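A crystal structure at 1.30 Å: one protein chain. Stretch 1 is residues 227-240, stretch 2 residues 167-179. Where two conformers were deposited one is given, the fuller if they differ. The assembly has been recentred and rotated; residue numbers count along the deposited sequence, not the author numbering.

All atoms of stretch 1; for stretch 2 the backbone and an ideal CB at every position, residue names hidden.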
ATOM      1  N   ARG A 227      -8.323 -10.469  -7.032  1.00  7.54           N
ATOM      2  CA  ARG A 227      -7.566 -11.647  -7.571  1.00  8.51           C
ATOM      3  C   ARG A 227      -6.116 -11.322  -7.795  1.00  7.28           C
ATOM      4  O   ARG A 227      -5.273 -12.155  -7.416  1.00  9.40           O
ATOM      5  CB  ARG A 227      -8.237 -12.195  -8.801  1.00  9.97           C
ATOM      6  CG  ARG A 227      -9.631 -12.838  -8.479  1.00 13.79           C
ATOM      7  CD  ARG A 227      -9.659 -13.981  -7.299  1.00 15.46           C
ATOM      8  NE  ARG A 227      -9.834 -13.574  -5.870  1.00 15.63           N
ATOM      9  CZ  ARG A 227     -10.983 -13.156  -5.313  1.00 16.96           C
ATOM     10  NH1 ARG A 227     -11.012 -12.884  -3.996  1.00 17.41           N
ATOM     11  NH2 ARG A 227     -12.091 -13.001  -6.052  1.00 18.10           N
ATOM     12  N   TRP A 228      -5.754 -10.202  -8.411  1.00  7.69           N
ATOM     13  CA  TRP A 228      -4.333  -9.911  -8.599  1.00  6.90           C
ATOM     14  C   TRP A 228      -3.697  -9.340  -7.326  1.00  6.50           C
ATOM     15  O   TRP A 228      -2.522  -9.578  -7.104  1.00  6.67           O
ATOM     16  CB  TRP A 228      -4.046  -9.071  -9.880  1.00  8.22           C
ATOM     17  CG  TRP A 228      -4.471  -7.630  -9.875  1.00  6.67           C
ATOM     18  CD1 TRP A 228      -5.646  -7.111 -10.306  1.00  7.49           C
ATOM     19  CD2 TRP A 228      -3.695  -6.509  -9.424  1.00  7.38           C
ATOM     20  NE1 TRP A 228      -5.654  -5.758 -10.174  1.00  8.62           N
ATOM     21  CE2 TRP A 228      -4.475  -5.345  -9.625  1.00  8.76           C
ATOM     22  CE3 TRP A 228      -2.410  -6.360  -8.871  1.00  7.03           C
ATOM     23  CZ2 TRP A 228      -4.014  -4.069  -9.289  1.00  7.54           C
ATOM     24  CZ3 TRP A 228      -1.959  -5.079  -8.530  1.00  8.73           C
ATOM     25  CH2 TRP A 228      -2.761  -3.959  -8.728  1.00  7.28           C
ATOM     26  N   ALA A 229      -4.442  -8.694  -6.463  1.00  7.46           N
ATOM     27  CA  ALA A 229      -3.923  -8.348  -5.158  1.00  7.17           C
ATOM     28  C   ALA A 229      -3.497  -9.577  -4.421  1.00  6.92           C
ATOM     29  O   ALA A 229      -2.460  -9.570  -3.760  1.00  7.96           O
ATOM     30  CB  ALA A 229      -4.991  -7.543  -4.329  1.00  7.78           C
ATOM     31  N   GLU A 230      -4.292 -10.640  -4.500  1.00  7.20           N
ATOM     32  CA  GLU A 230      -3.935 -11.883  -3.837  1.00  8.76           C
ATOM     33  C   GLU A 230      -2.647 -12.458  -4.432  1.00  7.64           C
ATOM     34  O   GLU A 230      -1.853 -13.088  -3.707  1.00  7.63           O
ATOM     35  CB  GLU A 230      -5.073 -12.898  -3.940  1.00  9.13           C
ATOM     36  CG  GLU A 230      -6.208 -12.557  -2.971  1.00 11.44           C
ATOM     37  CD  GLU A 230      -7.508 -13.274  -3.282  1.00 14.37           C
ATOM     38  OE1 GLU A 230      -7.575 -14.041  -4.277  1.00 15.59           O
ATOM     39  OE2 GLU A 230      -8.497 -13.026  -2.531  1.00 15.51           O
ATOM     40  N   HIS A 231      -2.414 -12.302  -5.757  1.00  6.84           N
ATOM     41  CA  HIS A 231      -1.151 -12.721  -6.338  1.00  6.80           C
ATOM     42  C   HIS A 231       0.026 -11.938  -5.686  1.00  6.31           C
ATOM     43  O   HIS A 231       1.036 -12.514  -5.310  1.00  5.95           O
ATOM     44  CB  HIS A 231      -1.166 -12.437  -7.855  1.00  7.62           C
ATOM     45  CG  HIS A 231       0.058 -12.902  -8.559  1.00  7.45           C
ATOM     46  ND1 HIS A 231       1.244 -12.186  -8.610  1.00  9.49           N
ATOM     47  CD2 HIS A 231       0.274 -14.050  -9.249  1.00  6.78           C
ATOM     48  CE1 HIS A 231       2.139 -12.906  -9.265  1.00  8.47           C
ATOM     49  NE2 HIS A 231       1.563 -14.017  -9.692  1.00 10.74           N
ATOM     50  N   VAL A 232      -0.118 -10.622  -5.565  1.00  5.82           N
ATOM     51  CA  VAL A 232       0.916  -9.802  -4.920  1.00  5.45           C
ATOM     52  C   VAL A 232       1.141 -10.289  -3.493  1.00  6.00           C
ATOM     53  O   VAL A 232       2.260 -10.461  -3.077  1.00  6.54           O
ATOM     54  CB  VAL A 232       0.512  -8.315  -4.904  1.00  5.51           C
ATOM     55  CG1 VAL A 232       1.494  -7.483  -4.109  1.00  6.86           C
ATOM     56  CG2 VAL A 232       0.369  -7.775  -6.357  1.00  7.87           C
ATOM     57  N   TYR A 233       0.070 -10.459  -2.720  1.00  6.22           N
ATOM     58  CA  TYR A 233       0.204 -10.802  -1.302  1.00  6.01           C
ATOM     59  C   TYR A 233       0.830 -12.172  -1.143  1.00  6.01           C
ATOM     60  O   TYR A 233       1.686 -12.387  -0.281  1.00  5.71           O
ATOM     61  CB  TYR A 233      -1.138 -10.714  -0.598  1.00  6.42           C
ATOM     62  CG  TYR A 233      -1.735  -9.328  -0.479  1.00  6.45           C
ATOM     63  CD1 TYR A 233      -0.938  -8.195  -0.334  1.00  6.26           C
ATOM     64  CD2 TYR A 233      -3.096  -9.170  -0.429  1.00  7.45           C
ATOM     65  CE1 TYR A 233      -1.530  -6.942  -0.147  1.00  8.27           C
ATOM     66  CE2 TYR A 233      -3.689  -7.909  -0.260  1.00  7.21           C
ATOM     67  CZ  TYR A 233      -2.891  -6.836  -0.076  1.00  6.18           C
ATOM     68  OH  TYR A 233      -3.438  -5.555   0.122  1.00  8.05           O
ATOM     69  N   ALA A 234       0.437 -13.116  -1.990  1.00  6.21           N
ATOM     70  CA  ALA A 234       1.043 -14.446  -1.970  1.00  6.59           C
ATOM     71  C   ALA A 234       2.529 -14.397  -2.247  1.00  5.66           C
ATOM     72  O   ALA A 234       3.308 -15.114  -1.611  1.00  7.29           O
ATOM     73  CB  ALA A 234       0.303 -15.381  -2.964  1.00  6.58           C
ATOM     74  N   ARG A 235       2.962 -13.573  -3.181  1.00  3.87           N
ATOM     75  CA  ARG A 235       4.403 -13.425  -3.420  1.00  5.39           C
ATOM     76  C   ARG A 235       5.061 -12.781  -2.218  1.00  4.05           C
ATOM     77  O   ARG A 235       6.114 -13.216  -1.767  1.00  4.45           O
ATOM     78  CB  ARG A 235       4.651 -12.606  -4.665  1.00  6.25           C
ATOM     79  CG  ARG A 235       6.099 -12.348  -5.011  1.00  7.58           C
ATOM     80  CD  ARG A 235       6.947 -13.624  -5.108  1.00 10.43           C
ATOM     81  NE  ARG A 235       8.336 -13.229  -5.359  1.00 11.25           N
ATOM     82  CZ  ARG A 235       9.156 -12.883  -4.386  1.00 13.41           C
ATOM     83  NH1 ARG A 235       8.735 -12.948  -3.129  1.00 13.47           N
ATOM     84  NH2 ARG A 235      10.364 -12.484  -4.653  1.00 17.00           N
ATOM     85  N   TRP A 236       4.465 -11.720  -1.695  1.00  3.52           N
ATOM     86  CA  TRP A 236       5.075 -10.986  -0.602  1.00  2.35           C
ATOM     87  C   TRP A 236       5.304 -11.820   0.661  1.00  3.40           C
ATOM     88  O   TRP A 236       6.364 -11.750   1.282  1.00  3.23           O
ATOM     89  CB  TRP A 236       4.203  -9.760  -0.272  1.00  2.61           C
ATOM     90  CG  TRP A 236       4.863  -8.915   0.773  1.00  2.00           C
ATOM     91  CD1 TRP A 236       5.894  -8.063   0.560  1.00  3.18           C
ATOM     92  CD2 TRP A 236       4.559  -8.842   2.152  1.00  2.00           C
ATOM     93  NE1 TRP A 236       6.278  -7.462   1.742  1.00  3.26           N
ATOM     94  CE2 TRP A 236       5.458  -7.923   2.736  1.00  2.33           C
ATOM     95  CE3 TRP A 236       3.630  -9.492   2.963  1.00  2.32           C
ATOM     96  CZ2 TRP A 236       5.461  -7.653   4.110  1.00  2.79           C
ATOM     97  CZ3 TRP A 236       3.608  -9.177   4.312  1.00  2.95           C
ATOM     98  CH2 TRP A 236       4.506  -8.293   4.862  1.00  2.70           C
ATOM     99  N   ILE A 237       4.359 -12.682   1.021  1.00  2.46           N
ATOM    100  CA  ILE A 237       4.547 -13.472   2.237  1.00  3.71           C
ATOM    101  C   ILE A 237       5.612 -14.554   2.121  1.00  4.34           C
ATOM    102  O   ILE A 237       6.036 -15.074   3.127  1.00  5.06           O
ATOM    103  CB  ILE A 237       3.235 -14.092   2.772  1.00  3.53           C
ATOM    104  CG1 ILE A 237       2.570 -15.058   1.791  1.00  3.94           C
ATOM    105  CG2 ILE A 237       2.225 -12.961   3.169  1.00  3.52           C
ATOM    106  CD1 ILE A 237       1.488 -15.980   2.454  1.00  5.66           C
ATOM    107  N   LYS A 238       6.040 -14.867   0.898  1.00  4.95           N
ATOM    108  CA  LYS A 238       7.190 -15.795   0.775  1.00  5.05           C
ATOM    109  C   LYS A 238       8.398 -15.208   1.505  1.00  5.97           C
ATOM    110  O   LYS A 238       9.289 -15.947   1.912  1.00  6.41           O
ATOM    111  CB  LYS A 238       7.478 -16.066  -0.695  1.00  6.60           C
ATOM    112  CG  LYS A 238       6.329 -16.786  -1.338  1.00 11.69           C
ATOM    113  CD  LYS A 238       6.670 -17.359  -2.668  1.00 19.62           C
ATOM    114  CE  LYS A 238       5.586 -18.325  -3.121  1.00 24.54           C
ATOM    115  NZ  LYS A 238       5.529 -18.308  -4.623  1.00 29.49           N
ATOM    116  N   GLY A 239       8.494 -13.900   1.639  1.00  3.41           N
ATOM    117  CA  GLY A 239       9.610 -13.233   2.274  1.00  4.68           C
ATOM    118  C   GLY A 239       9.518 -13.094   3.791  1.00  4.08           C
ATOM    119  O   GLY A 239      10.446 -12.590   4.407  1.00  4.05           O
ATOM    120  N   LEU A 240       8.417 -13.516   4.423  1.00  4.14           N
ATOM    121  CA  LEU A 240       8.276 -13.339   5.887  1.00  4.31           C
ATOM    122  C   LEU A 240       9.467 -13.981   6.593  1.00  5.68           C
ATOM    123  O   LEU A 240       9.905 -15.096   6.205  1.00  7.06           O
ATOM    124  CB  LEU A 240       6.955 -13.962   6.399  1.00  4.16           C
ATOM    125  CG  LEU A 240       5.669 -13.233   5.965  1.00  3.88           C
ATOM    126  CD1 LEU A 240       4.490 -14.042   6.512  1.00  6.20           C
ATOM    127  CD2 LEU A 240       5.648 -11.777   6.469  1.00  5.62           C
ATOM    128  N   UNK A 167      14.914  -5.133  -3.508  1.00  9.57           N
ATOM    129  CA  UNK A 167      15.684  -6.273  -2.924  1.00 11.10           C
ATOM    130  C   UNK A 167      14.856  -7.601  -3.032  1.00 12.27           C
ATOM    131  O   UNK A 167      15.057  -8.492  -2.187  1.00 13.22           O
ATOM    132  CB  UNK A 167      16.028  -5.984  -1.462  1.00 11.10           C
ATOM    133  N   UNK A 168      13.949  -7.737  -4.000  0.50 13.40           N
ATOM    134  CA  UNK A 168      13.175  -8.983  -4.124  0.50 14.25           C
ATOM    135  C   UNK A 168      12.313  -9.227  -2.905  0.50 13.28           C
ATOM    136  O   UNK A 168      11.898 -10.364  -2.641  0.50 12.51           O
ATOM    137  CB  UNK A 168      14.108 -10.176  -4.339  0.50 14.25           C
ATOM    138  N   UNK A 169      12.074  -8.188  -2.108  1.00 11.30           N
ATOM    139  CA  UNK A 169      11.451  -8.423  -0.788  1.00  9.97           C
ATOM    140  C   UNK A 169      10.329  -7.437  -0.453  1.00  7.09           C
ATOM    141  O   UNK A 169       9.351  -7.815   0.166  1.00  7.79           O
ATOM    142  CB  UNK A 169      12.520  -8.347   0.304  1.00  9.97           C
ATOM    143  N   UNK A 170      10.545  -6.177  -0.781  1.00  6.54           N
ATOM    144  CA  UNK A 170       9.712  -5.066  -0.373  1.00  5.80           C
ATOM    145  C   UNK A 170       8.950  -4.559  -1.576  1.00  6.52           C
ATOM    146  O   UNK A 170       9.531  -4.500  -2.674  1.00  7.62           O
ATOM    147  CB  UNK A 170      10.546  -3.950   0.259  1.00  5.80           C
ATOM    148  N   UNK A 171       7.707  -4.175  -1.399  1.00  5.56           N
ATOM    149  CA  UNK A 171       6.933  -3.640  -2.495  1.00  5.48           C
ATOM    150  C   UNK A 171       6.138  -2.433  -2.021  1.00  6.17           C
ATOM    151  O   UNK A 171       5.492  -2.484  -0.954  1.00  6.18           O
ATOM    152  CB  UNK A 171       6.006  -4.709  -3.077  1.00  5.48           C
ATOM    153  N   UNK A 172       6.138  -1.352  -2.788  1.00  5.37           N
ATOM    154  CA  UNK A 172       5.364  -0.166  -2.498  1.00  5.40           C
ATOM    155  C   UNK A 172       4.434   0.150  -3.626  1.00  5.56           C
ATOM    156  O   UNK A 172       4.840   0.042  -4.800  1.00  6.15           O
ATOM    157  CB  UNK A 172       6.279   1.028  -2.218  1.00  5.40           C
ATOM    158  N   UNK A 173       3.208   0.547  -3.269  1.00  5.80           N
ATOM    159  CA  UNK A 173       2.166   0.931  -4.227  1.00  5.54           C
ATOM    160  C   UNK A 173       1.660   2.319  -3.920  1.00  6.34           C
ATOM    161  O   UNK A 173       1.473   2.675  -2.746  1.00  6.48           O
ATOM    162  CB  UNK A 173       1.007  -0.068  -4.208  1.00  5.54           C
ATOM    163  N   UNK A 174       1.340   3.060  -4.992  1.00  6.34           N
ATOM    164  CA  UNK A 174       0.591   4.309  -4.868  1.00  5.46           C
ATOM    165  C   UNK A 174      -0.878   4.069  -4.761  1.00  5.70           C
ATOM    166  O   UNK A 174      -1.605   4.834  -4.125  1.00  7.48           O
ATOM    167  CB  UNK A 174       0.871   5.229  -6.058  1.00  5.46           C
ATOM    168  N   UNK A 175      -1.363   3.063  -5.460  1.00  5.66           N
ATOM    169  CA  UNK A 175      -2.739   2.657  -5.474  1.00  6.09           C
ATOM    170  C   UNK A 175      -3.062   1.811  -4.231  1.00  7.05           C
ATOM    171  O   UNK A 175      -2.167   1.479  -3.441  1.00  8.04           O
ATOM    172  CB  UNK A 175      -3.045   1.883  -6.758  1.00  6.09           C
ATOM    173  N   UNK A 176      -4.349   1.478  -4.057  1.00  7.78           N
ATOM    174  CA  UNK A 176      -4.852   0.691  -2.968  1.00  6.51           C
ATOM    175  C   UNK A 176      -5.184  -0.692  -3.498  1.00  6.76           C
ATOM    176  O   UNK A 176      -6.274  -0.902  -4.055  1.00  8.81           O
ATOM    177  CB  UNK A 176      -6.070   1.353  -2.321  1.00  6.51           C
ATOM    178  N   UNK A 177      -4.291  -1.636  -3.276  1.00  7.37           N
ATOM    179  CA  UNK A 177      -4.586  -3.009  -3.678  1.00  6.15           C
ATOM    180  C   UNK A 177      -5.376  -3.763  -2.612  1.00  7.61           C
ATOM    181  O   UNK A 177      -5.824  -4.899  -2.854  1.00  8.64           O
ATOM    182  CB  UNK A 177      -3.286  -3.756  -3.983  1.00  6.15           C
ATOM    183  N   UNK A 178      -5.625  -3.093  -1.471  1.00  6.97           N
ATOM    184  CA  UNK A 178      -6.361  -3.707  -0.332  1.00  6.80           C
ATOM    185  C   UNK A 178      -7.887  -3.528  -0.357  1.00  7.17           C
ATOM    186  O   UNK A 178      -8.599  -4.039   0.518  1.00  8.09           O
ATOM    187  CB  UNK A 178      -5.834  -3.117   0.978  1.00  6.80           C
ATOM    188  N   UNK A 179      -8.418  -2.900  -1.372  1.00  6.82           N
ATOM    189  CA  UNK A 179      -9.805  -2.509  -1.322  1.00  6.47           C
ATOM    190  C   UNK A 179     -10.777  -3.657  -1.331  1.00  6.39           C
ATOM    191  O   UNK A 179     -10.625  -4.669  -2.015  1.00  7.78           O
ATOM    192  CB  UNK A 179     -10.115  -1.582  -2.499  1.00  6.47           C
TER

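Position 167 lies beyond the reach of stretch 1, and the visible atoms constrain it only through the backbone: phi/psi of 61/27 is left-handed, a conformation glycine, asparagine and aspartate tolerate best. It is Asp-167, and its side chain touches nothing across the contact.

Position 168 repeats the left-handed turn (63/18), but here stretch 1 offers a charge. CA-to-CB points sideways, and the ideal CB sits 4.4 Å from NH2 of Arg-235. A short acceptor would suit, asparagine or, better, aspartate. The residue is Asp-168, modelled in two conformers; in the one given, OD1 lies 2.8 Å from Arg-235 NH2, a salt bridge made at the edge of the guanidinium, near its plane, where the N-H bonds point. The backbone adds a weak hydrogen bond from Arg-235 NH2 to Asp-168 O (3.3 Å), and a water links that same carbonyl to Arg-235 NH1.

At 169 CA-to-CB points away, so a small side chain would find no partner in stretch 1. A longer, flexible apolar one could turn back toward Gly-239, which leaves room there, in the type I turn from Ile-237 to Leu-240. Leu-169 does so with an off-well chi1 of -142°, bringing CD1 to 3.8 Å from Gly-239 CA. An ideal CB on Gly-239 would stand 2.7 Å from that CD1, a clash, so the bare glycine makes the fit possible. The carbonyl O of Leu-169 shares a water with Trp-236 O, the water donating to both.

Strand geometry from 170 to 173 alternates the side chains. Position 170 points away, and many residues would serve; His-170 makes no contact here.

Position 171 points toward the helix, with its ideal CB 4.9 Å from Trp-236 CD1 and 5.4 Å from Val-232 CG1. This apolar surface suits valine, isoleucine or leucine, the beta-branched pair favoured by the extended backbone. Ile-171 places CG2 4.0 Å from Trp-236 CD1 and CD1 4.2 Å from Val-232 CG1.

Position 172 is out of reach and holds Gly-172.

Position 173 also points toward the helix, but no atom of it lies within 5.5 Å of the ideal CB. Only a long apolar side chain, such as phenylalanine, leucine or methionine, would bridge the gap. The ring of Phe-173 meets Val-232 at its edge (CE2 to CG1, 3.8 Å), and CE1 lies 4.3 Å from Trp-228 CZ3.

Position 174 is out of reach and 176 points away; they are Gln-174 and His-176. Position 175 points toward the helix, but nothing of stretch 1 lies within 5.5 Å of its ideal CB, so a small residue would fall short and a larger apolar one could reach further; it is Cys-175, which makes no close contact.

Position 177 points straight at the helix, its ideal CB 4.2 Å from Ala-229 CB, with Trp-228 and Tyr-233 nearby. A branched aliphatic fits among them. Ile-177 sets CG2 3.5 Å from Trp-228 CH2 and CD1 3.7 Å from Val-232 CG1, while small Ala-229 lets the backbones approach.

At 178 the ideal CB lies 3.5 Å from Tyr-233 OH, and the sideways direction allows many residues. Glu-178 instead accepts a hydrogen bond at OE2 from His-176 ND1 (2.7 Å).

Position 179 points away; it is Met-179, present as selenomethionine.

Stretch 2 167-179: DDLHIGFQCHIEM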
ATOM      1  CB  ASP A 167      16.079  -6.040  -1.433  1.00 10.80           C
ATOM      2  CG  ASP A 167      17.005  -4.851  -1.231  1.00 16.70           C
ATOM      3  OD1 ASP A 167      17.736  -4.577  -2.199  1.00 19.76           O
ATOM      4  OD2 ASP A 167      17.055  -4.264  -0.096  1.00 19.98           O
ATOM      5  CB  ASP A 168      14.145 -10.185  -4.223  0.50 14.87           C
ATOM      6  CG  ASP A 168      13.532 -11.385  -4.885  0.50 19.10           C
ATOM      7  OD1 ASP A 168      12.646 -11.189  -5.736  0.50 19.52           O
ATOM      8  OD2 ASP A 168      13.995 -12.523  -4.581  0.50 21.53           O
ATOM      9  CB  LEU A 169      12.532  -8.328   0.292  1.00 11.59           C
ATOM     10  CG  LEU A 169      12.648  -9.157   1.492  1.00 17.29           C
ATOM     11  CD1 LEU A 169      12.207 -10.635   1.312  1.00 13.09           C
ATOM     12  CD2 LEU A 169      14.114  -9.096   2.052  1.00 15.03           C
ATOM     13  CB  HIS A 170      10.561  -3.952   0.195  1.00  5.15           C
ATOM     14  CG  HIS A 170      11.620  -4.428   1.135  1.00  5.62           C
ATOM     15  ND1 HIS A 170      11.321  -4.997   2.357  1.00  5.59           N
ATOM     16  CD2 HIS A 170      12.958  -4.565   0.951  1.00  6.00           C
ATOM     17  CE1 HIS A 170      12.455  -5.391   2.913  1.00  5.54           C
ATOM     18  NE2 HIS A 170      13.463  -5.141   2.080  1.00  6.53           N
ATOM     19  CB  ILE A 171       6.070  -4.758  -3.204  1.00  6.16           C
ATOM     20  CG1 ILE A 171       5.441  -4.187  -4.477  1.00  5.47           C
ATOM     21  CG2 ILE A 171       5.006  -5.387  -2.272  1.00  5.85           C
ATOM     22  CD1 ILE A 171       4.834  -5.265  -5.429  1.00  8.04           C
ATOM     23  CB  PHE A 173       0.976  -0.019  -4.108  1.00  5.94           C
ATOM     24  CG  PHE A 173       1.202  -1.396  -4.701  1.00  6.71           C
ATOM     25  CD1 PHE A 173       0.964  -1.655  -6.012  1.00  6.04           C
ATOM     26  CD2 PHE A 173       1.655  -2.447  -3.881  1.00  7.43           C
ATOM     27  CE1 PHE A 173       1.164  -2.928  -6.535  1.00  7.33           C
ATOM     28  CE2 PHE A 173       1.831  -3.745  -4.401  1.00  6.87           C
ATOM     29  CZ  PHE A 173       1.635  -3.942  -5.732  1.00  6.70           C
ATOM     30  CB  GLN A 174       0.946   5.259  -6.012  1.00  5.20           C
ATOM     31  CG  GLN A 174       0.353   6.657  -5.853  1.00  6.08           C
ATOM     32  CD  GLN A 174       0.834   7.325  -4.603  1.00  6.02           C
ATOM     33  OE1 GLN A 174       1.986   7.815  -4.500  1.00  7.17           O
ATOM     34  NE2 GLN A 174      -0.071   7.409  -3.595  1.00  6.54           N
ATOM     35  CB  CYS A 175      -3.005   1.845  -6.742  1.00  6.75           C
ATOM     36  SG  CYS A 175      -1.996   0.377  -6.938  1.00  7.86           S
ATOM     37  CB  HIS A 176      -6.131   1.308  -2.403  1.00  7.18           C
ATOM     38  CG  HIS A 176      -5.934   2.588  -1.658  1.00  8.19           C
ATOM     39  ND1 HIS A 176      -5.643   2.594  -0.306  1.00  9.19           N
ATOM     40  CD2 HIS A 176      -6.057   3.879  -2.044  1.00 10.09           C
ATOM     41  CE1 HIS A 176      -5.563   3.857   0.107  1.00 13.38           C
ATOM     42  NE2 HIS A 176      -5.783   4.652  -0.933  1.00 12.63           N
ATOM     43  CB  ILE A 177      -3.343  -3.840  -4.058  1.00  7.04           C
ATOM     44  CG1 ILE A 177      -2.373  -4.069  -2.925  1.00  7.19           C
ATOM     45  CG2 ILE A 177      -2.622  -3.167  -5.314  1.00  8.78           C
ATOM     46  CD1 ILE A 177      -1.326  -5.176  -3.252  1.00  9.44           C
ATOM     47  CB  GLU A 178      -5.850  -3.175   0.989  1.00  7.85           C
ATOM     48  CG  GLU A 178      -6.319  -1.841   1.402  1.00  8.06           C
ATOM     49  CD  GLU A 178      -5.678  -0.684   0.727  1.00  9.23           C
ATOM     50  OE1 GLU A 178      -4.916  -0.764  -0.291  1.00  9.11           O
ATOM     51  OE2 GLU A 178      -5.929   0.441   1.288  1.00 14.10           O
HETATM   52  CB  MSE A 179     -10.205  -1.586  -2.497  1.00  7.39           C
HETATM   53  CG  MSE A 179      -9.379  -0.281  -2.612  1.00  6.41           C
HETATM   54 SE   MSE A 179      -9.251   0.720  -0.914  1.00 12.57          SE
HETATM   55  CE  MSE A 179     -11.088   1.322  -0.706  1.00  8.33           C
TER
HETATM   56  O   HOH W   1      10.316 -12.066  -0.970  1.00 15.48           O
HETATM   57  O   HOH W   2       8.662 -10.456   0.487  1.00  8.05           O
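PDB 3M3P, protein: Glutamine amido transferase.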